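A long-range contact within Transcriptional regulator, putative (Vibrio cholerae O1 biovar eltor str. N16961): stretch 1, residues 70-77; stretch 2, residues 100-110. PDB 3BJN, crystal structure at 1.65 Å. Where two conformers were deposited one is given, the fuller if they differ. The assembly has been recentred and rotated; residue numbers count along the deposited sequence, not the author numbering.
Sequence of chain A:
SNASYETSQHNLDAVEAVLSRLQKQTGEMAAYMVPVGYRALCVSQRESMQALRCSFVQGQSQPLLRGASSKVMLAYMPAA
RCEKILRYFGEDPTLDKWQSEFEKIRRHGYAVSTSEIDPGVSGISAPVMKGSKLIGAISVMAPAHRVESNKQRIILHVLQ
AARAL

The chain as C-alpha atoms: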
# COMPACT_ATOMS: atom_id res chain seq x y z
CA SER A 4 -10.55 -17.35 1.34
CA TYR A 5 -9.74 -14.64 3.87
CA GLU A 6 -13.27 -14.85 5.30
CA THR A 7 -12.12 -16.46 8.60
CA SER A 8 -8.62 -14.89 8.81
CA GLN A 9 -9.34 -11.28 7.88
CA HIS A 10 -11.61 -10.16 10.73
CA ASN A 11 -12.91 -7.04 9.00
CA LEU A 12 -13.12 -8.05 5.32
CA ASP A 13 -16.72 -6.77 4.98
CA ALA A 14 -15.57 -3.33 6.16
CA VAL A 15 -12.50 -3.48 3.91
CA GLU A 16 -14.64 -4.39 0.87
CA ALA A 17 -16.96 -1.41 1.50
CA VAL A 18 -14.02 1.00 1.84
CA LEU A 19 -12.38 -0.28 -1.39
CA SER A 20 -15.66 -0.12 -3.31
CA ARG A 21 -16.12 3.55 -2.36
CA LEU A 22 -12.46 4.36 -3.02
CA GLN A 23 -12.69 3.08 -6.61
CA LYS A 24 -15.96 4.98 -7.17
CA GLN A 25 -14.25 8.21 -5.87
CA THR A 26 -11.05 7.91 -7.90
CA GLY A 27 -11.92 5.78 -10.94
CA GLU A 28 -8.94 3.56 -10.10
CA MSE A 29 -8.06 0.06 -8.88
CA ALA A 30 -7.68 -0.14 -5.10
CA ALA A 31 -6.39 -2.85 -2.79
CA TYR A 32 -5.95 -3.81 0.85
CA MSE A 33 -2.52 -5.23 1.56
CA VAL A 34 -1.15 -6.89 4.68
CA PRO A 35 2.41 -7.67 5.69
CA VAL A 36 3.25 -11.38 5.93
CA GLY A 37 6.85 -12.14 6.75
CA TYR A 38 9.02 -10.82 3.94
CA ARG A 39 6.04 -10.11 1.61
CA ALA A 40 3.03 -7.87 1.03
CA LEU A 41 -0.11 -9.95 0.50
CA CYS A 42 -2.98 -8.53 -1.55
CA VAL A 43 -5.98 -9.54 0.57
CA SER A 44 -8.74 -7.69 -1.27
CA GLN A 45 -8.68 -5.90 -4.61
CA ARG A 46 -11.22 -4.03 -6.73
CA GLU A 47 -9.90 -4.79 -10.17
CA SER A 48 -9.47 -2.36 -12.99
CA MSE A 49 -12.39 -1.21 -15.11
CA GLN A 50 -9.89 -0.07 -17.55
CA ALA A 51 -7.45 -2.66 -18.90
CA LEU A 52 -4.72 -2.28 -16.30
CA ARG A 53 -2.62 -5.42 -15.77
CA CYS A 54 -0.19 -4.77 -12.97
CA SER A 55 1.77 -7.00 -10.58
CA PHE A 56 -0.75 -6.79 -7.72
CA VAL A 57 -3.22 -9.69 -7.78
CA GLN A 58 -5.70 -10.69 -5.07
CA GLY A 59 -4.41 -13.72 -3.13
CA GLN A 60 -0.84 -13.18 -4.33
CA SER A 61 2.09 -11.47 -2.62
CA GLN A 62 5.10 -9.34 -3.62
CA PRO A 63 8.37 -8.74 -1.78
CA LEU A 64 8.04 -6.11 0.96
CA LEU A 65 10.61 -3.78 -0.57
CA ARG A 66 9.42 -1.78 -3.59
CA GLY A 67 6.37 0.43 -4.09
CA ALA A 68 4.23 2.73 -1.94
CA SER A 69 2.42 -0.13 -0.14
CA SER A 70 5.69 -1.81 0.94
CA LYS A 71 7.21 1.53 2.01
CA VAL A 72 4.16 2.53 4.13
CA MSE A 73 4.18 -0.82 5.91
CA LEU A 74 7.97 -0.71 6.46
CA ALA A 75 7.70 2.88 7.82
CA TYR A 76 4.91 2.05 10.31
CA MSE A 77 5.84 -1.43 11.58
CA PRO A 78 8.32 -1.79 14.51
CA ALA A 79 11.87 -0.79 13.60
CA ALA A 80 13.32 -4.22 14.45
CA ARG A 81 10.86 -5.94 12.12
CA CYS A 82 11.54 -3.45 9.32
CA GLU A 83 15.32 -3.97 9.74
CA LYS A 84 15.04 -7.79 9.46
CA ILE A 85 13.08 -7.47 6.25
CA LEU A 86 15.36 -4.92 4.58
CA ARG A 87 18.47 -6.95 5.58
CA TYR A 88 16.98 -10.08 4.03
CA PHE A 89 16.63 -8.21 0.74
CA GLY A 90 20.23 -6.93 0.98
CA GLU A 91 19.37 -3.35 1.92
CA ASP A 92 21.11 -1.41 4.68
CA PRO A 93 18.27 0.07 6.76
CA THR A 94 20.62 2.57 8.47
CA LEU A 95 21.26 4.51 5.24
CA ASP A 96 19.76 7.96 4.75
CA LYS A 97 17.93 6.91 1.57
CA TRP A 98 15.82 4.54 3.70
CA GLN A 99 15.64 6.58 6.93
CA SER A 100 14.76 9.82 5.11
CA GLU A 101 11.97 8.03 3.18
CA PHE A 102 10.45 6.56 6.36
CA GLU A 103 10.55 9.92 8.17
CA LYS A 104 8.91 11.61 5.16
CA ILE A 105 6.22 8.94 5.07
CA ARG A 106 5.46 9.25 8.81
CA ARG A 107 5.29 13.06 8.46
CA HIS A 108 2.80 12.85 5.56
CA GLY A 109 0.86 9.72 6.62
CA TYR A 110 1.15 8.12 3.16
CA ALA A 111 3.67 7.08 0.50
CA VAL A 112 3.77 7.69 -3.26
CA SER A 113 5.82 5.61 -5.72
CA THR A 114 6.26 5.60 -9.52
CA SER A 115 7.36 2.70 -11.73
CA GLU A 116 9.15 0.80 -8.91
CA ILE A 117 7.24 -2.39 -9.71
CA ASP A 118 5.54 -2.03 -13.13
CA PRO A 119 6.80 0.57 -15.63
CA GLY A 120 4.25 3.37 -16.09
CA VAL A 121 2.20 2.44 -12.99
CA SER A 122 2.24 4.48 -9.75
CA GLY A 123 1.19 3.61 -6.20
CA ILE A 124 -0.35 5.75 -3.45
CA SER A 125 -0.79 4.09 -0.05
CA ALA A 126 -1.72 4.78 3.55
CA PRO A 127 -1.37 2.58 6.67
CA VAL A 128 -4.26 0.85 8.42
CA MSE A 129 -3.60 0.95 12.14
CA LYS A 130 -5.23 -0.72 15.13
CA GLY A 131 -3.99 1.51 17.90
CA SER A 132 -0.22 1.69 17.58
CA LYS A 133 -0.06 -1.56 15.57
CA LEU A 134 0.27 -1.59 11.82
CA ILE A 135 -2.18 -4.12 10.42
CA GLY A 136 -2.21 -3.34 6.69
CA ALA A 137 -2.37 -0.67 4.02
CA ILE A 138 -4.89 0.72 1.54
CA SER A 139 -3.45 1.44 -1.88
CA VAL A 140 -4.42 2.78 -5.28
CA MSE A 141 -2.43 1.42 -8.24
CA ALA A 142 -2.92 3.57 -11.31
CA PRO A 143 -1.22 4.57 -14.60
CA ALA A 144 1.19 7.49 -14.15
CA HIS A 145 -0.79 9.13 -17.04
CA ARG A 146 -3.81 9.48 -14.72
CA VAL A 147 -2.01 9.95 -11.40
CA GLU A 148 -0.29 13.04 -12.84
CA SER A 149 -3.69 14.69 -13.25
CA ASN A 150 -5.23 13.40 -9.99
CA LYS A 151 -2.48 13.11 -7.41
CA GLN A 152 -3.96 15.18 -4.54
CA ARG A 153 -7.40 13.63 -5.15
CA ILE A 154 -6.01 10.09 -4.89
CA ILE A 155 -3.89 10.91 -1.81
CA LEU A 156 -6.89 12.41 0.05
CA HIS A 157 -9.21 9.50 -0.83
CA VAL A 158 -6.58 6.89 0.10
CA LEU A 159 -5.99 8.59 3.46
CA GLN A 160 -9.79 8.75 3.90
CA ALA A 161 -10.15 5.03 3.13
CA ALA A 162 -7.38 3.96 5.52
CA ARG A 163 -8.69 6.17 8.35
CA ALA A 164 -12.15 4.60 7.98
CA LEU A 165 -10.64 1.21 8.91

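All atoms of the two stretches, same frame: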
# COMPACT_ATOMS: atom_id res chain seq x y z
N SER A 70 4.56 -1.25 0.17
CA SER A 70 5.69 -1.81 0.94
C SER A 70 6.32 -0.73 1.82
O SER A 70 6.58 -0.97 3.01
CB SER A 70 6.79 -2.37 0.03
OG SER A 70 6.30 -3.49 -0.67
N LYS A 71 6.51 0.46 1.27
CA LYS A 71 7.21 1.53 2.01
C LYS A 71 6.38 2.09 3.18
O LYS A 71 6.94 2.47 4.20
CB LYS A 71 7.64 2.64 1.07
CG LYS A 71 8.76 2.25 0.12
CD LYS A 71 9.14 3.48 -0.67
CE LYS A 71 9.81 3.15 -1.97
NZ LYS A 71 9.82 4.37 -2.82
N VAL A 72 5.05 2.15 3.02
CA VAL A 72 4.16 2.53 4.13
C VAL A 72 4.22 1.50 5.26
O VAL A 72 4.34 1.87 6.45
CB VAL A 72 2.71 2.64 3.62
CG1 VAL A 72 1.72 2.52 4.78
CG2 VAL A 72 2.58 3.93 2.92
N MSE A 73 4.20 0.22 4.90
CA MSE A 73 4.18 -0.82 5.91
C MSE A 73 5.53 -0.87 6.63
O MSE A 73 5.57 -0.94 7.86
CB MSE A 73 3.78 -2.17 5.29
CG MSE A 73 2.30 -2.11 4.88
SE MSE A 73 1.60 -3.79 4.24
CE MSE A 73 2.87 -4.21 2.99
N LEU A 74 6.62 -0.76 5.86
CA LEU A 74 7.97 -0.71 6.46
C LEU A 74 8.13 0.51 7.39
O LEU A 74 8.75 0.39 8.47
CB LEU A 74 9.05 -0.69 5.39
CG LEU A 74 9.20 -2.01 4.63
CD1 LEU A 74 10.02 -1.75 3.33
CD2 LEU A 74 9.87 -3.08 5.53
N ALA A 75 7.58 1.65 7.00
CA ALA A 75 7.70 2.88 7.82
C ALA A 75 6.94 2.78 9.15
O ALA A 75 7.36 3.37 10.16
CB ALA A 75 7.23 4.11 7.06
N TYR A 76 5.82 2.06 9.15
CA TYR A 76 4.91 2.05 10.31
C TYR A 76 4.99 0.83 11.22
O TYR A 76 4.50 0.88 12.36
CB TYR A 76 3.45 2.28 9.87
CG TYR A 76 3.13 3.73 9.62
CD1 TYR A 76 3.34 4.31 8.37
CD2 TYR A 76 2.62 4.54 10.64
CE1 TYR A 76 3.04 5.67 8.14
CE2 TYR A 76 2.32 5.87 10.43
CZ TYR A 76 2.52 6.43 9.18
OH TYR A 76 2.19 7.77 9.01
N MSE A 77 5.57 -0.27 10.72
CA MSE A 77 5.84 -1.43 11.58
C MSE A 77 6.99 -1.11 12.57
O MSE A 77 7.68 -0.11 12.43
CB MSE A 77 6.19 -2.65 10.73
CG MSE A 77 7.49 -2.52 10.01
SE MSE A 77 7.91 -4.19 9.05
CE MSE A 77 6.28 -4.34 7.96
N SER A 100 15.43 8.60 5.58
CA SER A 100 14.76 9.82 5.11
C SER A 100 13.38 9.52 4.51
O SER A 100 12.45 10.31 4.71
CB SER A 100 15.62 10.61 4.12
OG SER A 100 15.80 9.88 2.91
N GLU A 101 13.25 8.40 3.78
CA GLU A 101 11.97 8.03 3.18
C GLU A 101 10.97 7.71 4.28
O GLU A 101 9.83 8.17 4.23
CB GLU A 101 12.10 6.85 2.18
CG GLU A 101 10.77 6.37 1.51
CD GLU A 101 10.04 7.40 0.60
OE1 GLU A 101 10.65 8.41 0.16
OE2 GLU A 101 8.83 7.19 0.29
N PHE A 102 11.38 6.92 5.28
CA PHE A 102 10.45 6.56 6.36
C PHE A 102 9.99 7.77 7.17
O PHE A 102 8.81 7.86 7.51
CB PHE A 102 11.03 5.51 7.29
CG PHE A 102 11.36 4.21 6.62
CD1 PHE A 102 10.58 3.72 5.56
CD2 PHE A 102 12.42 3.44 7.09
CE1 PHE A 102 10.89 2.49 4.95
CE2 PHE A 102 12.73 2.23 6.49
CZ PHE A 102 11.96 1.74 5.43
N GLU A 103 10.91 8.69 7.45
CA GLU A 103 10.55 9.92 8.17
C GLU A 103 9.56 10.76 7.36
O GLU A 103 8.57 11.27 7.90
CB GLU A 103 11.79 10.75 8.52
CG GLU A 103 12.65 10.13 9.64
CD GLU A 103 14.08 10.64 9.63
OE1 GLU A 103 14.34 11.70 9.02
OE2 GLU A 103 14.96 9.98 10.23
N LYS A 104 9.82 10.89 6.05
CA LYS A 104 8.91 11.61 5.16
C LYS A 104 7.52 10.97 5.17
O LYS A 104 6.50 11.65 5.27
CB LYS A 104 9.48 11.62 3.74
CG LYS A 104 8.62 12.32 2.71
CD LYS A 104 9.01 11.90 1.30
CE LYS A 104 8.37 12.83 0.27
NZ LYS A 104 8.92 12.64 -1.11
N ILE A 105 7.49 9.64 5.05
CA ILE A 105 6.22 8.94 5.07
C ILE A 105 5.44 9.16 6.38
O ILE A 105 4.24 9.47 6.34
CB ILE A 105 6.43 7.43 4.80
CG1 ILE A 105 6.93 7.25 3.36
CG2 ILE A 105 5.15 6.65 5.08
CD1 ILE A 105 7.42 5.85 3.07
N ARG A 106 6.12 9.05 7.52
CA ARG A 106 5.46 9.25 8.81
C ARG A 106 4.97 10.69 9.02
O ARG A 106 3.94 10.91 9.65
CB ARG A 106 6.37 8.77 9.96
CG ARG A 106 6.51 7.25 9.94
CD ARG A 106 7.23 6.73 11.14
NE ARG A 106 8.61 7.18 11.17
CZ ARG A 106 9.68 6.41 10.97
NH1 ARG A 106 9.56 5.11 10.71
NH2 ARG A 106 10.89 6.95 11.04
N ARG A 107 5.68 11.64 8.43
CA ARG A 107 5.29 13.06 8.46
C ARG A 107 4.01 13.28 7.63
O ARG A 107 3.09 13.99 8.05
CB ARG A 107 6.45 13.90 7.88
CG ARG A 107 6.22 15.40 7.67
CD ARG A 107 7.38 15.99 6.85
NE ARG A 107 8.66 15.41 7.25
CZ ARG A 107 9.64 15.06 6.41
NH1 ARG A 107 10.76 14.53 6.87
NH2 ARG A 107 9.50 15.24 5.10
N HIS A 108 3.94 12.64 6.47
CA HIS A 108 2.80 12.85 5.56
C HIS A 108 1.58 11.95 5.85
O HIS A 108 0.43 12.33 5.58
CB HIS A 108 3.25 12.65 4.11
CG HIS A 108 4.06 13.79 3.58
ND1 HIS A 108 5.43 13.73 3.44
CD2 HIS A 108 3.69 15.03 3.20
CE1 HIS A 108 5.87 14.88 2.97
NE2 HIS A 108 4.83 15.69 2.81
N GLY A 109 1.87 10.75 6.37
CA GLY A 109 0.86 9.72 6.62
C GLY A 109 0.53 8.83 5.43
O GLY A 109 -0.41 8.03 5.46
N TYR A 110 1.33 8.96 4.36
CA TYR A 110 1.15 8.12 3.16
C TYR A 110 2.45 8.08 2.37
O TYR A 110 3.35 8.89 2.61
CB TYR A 110 0.04 8.71 2.27
CG TYR A 110 0.38 10.10 1.73
CD1 TYR A 110 1.05 10.26 0.52
CD2 TYR A 110 0.05 11.24 2.46
CE1 TYR A 110 1.38 11.54 0.03
CE2 TYR A 110 0.36 12.50 1.98
CZ TYR A 110 1.03 12.64 0.78
OH TYR A 110 1.35 13.90 0.32
O HOH W 1 2.63 9.43 11.13

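Where two helices cross at a steep angle, they can approach closely only around a small patch, and the residues at that patch decide the quality of the fit. The contact between residues 70-77 and 100-110 illustrates the principle. Helix 70-76 and helix 100-108 cross at 90°, their axes 9.1 Å apart at closest approach, and together the two stretches bury 502 Å².

The residue most covered is Ala 75. Its methyl group lets the second helix come near: the CA atoms of Ala 75 and Phe 102 lie 4.8 Å apart. The small side chain nevertheless serves two neighbours, with Ala 75 CB 3.7 Å from Phe 102 CD1 and 3.8 Å from Ile 105 CG2. Ile 105 is the complementary feature, a knob set into a hole formed by Lys 71, Val 72, Ala 75 and Tyr 76. Its CD1 lies 3.8 Å from Lys 71 CB, so the aliphatic base of a charged residue helps to line an otherwise largely apolar pocket. Phe 102 extends the hydrophobic surface toward Leu 74, whose CB is 3.7 Å from Phe 102 CE1.

Ala 75 also contributes its backbone. Near the end of a helix, carbonyls run out of amide partners further along, and here a side chain from the other helix supplies a donor: Arg 106 NH1 gives a hydrogen bond to Ala 75 O, at 2.9 Å and an N-H...O angle of 156°. The acceptor lies near the guanidinium plane, as expected for a donor whose N-H bonds lie in that plane. Although the CA-to-CB bond of Arg 106 points sideways, the long side chain brings its end to the neighbouring helix.

Tyr 76, almost as well covered as Ala 75, reaches across in a similar way. Arg 106 CG lies over one face of its ring, while Ile 105 CG2 and Gly 109 CA sit at the edge. The hydroxyl passes close to the end of the second helix, with Tyr 76 OH 3.4 Å from Gly 109 CA. Gly 109 leaves the helical conformation with positive phi, a geometry that favours glycine. A water completes this corner: it donates to Arg 106 O at 2.5 Å and hydrogen-bonds with Tyr 76 OH at 2.7 Å, linking the two stretches.

Charge plays a looser part at Lys 71 and Glu 101. Lys 71 NZ stands 4.3 Å from Glu 101 OE2, near enough for electrostatic attraction but beyond a salt bridge. Precise bonding is thus concentrated around Ala 75 and Tyr 76, beside the apolar knob.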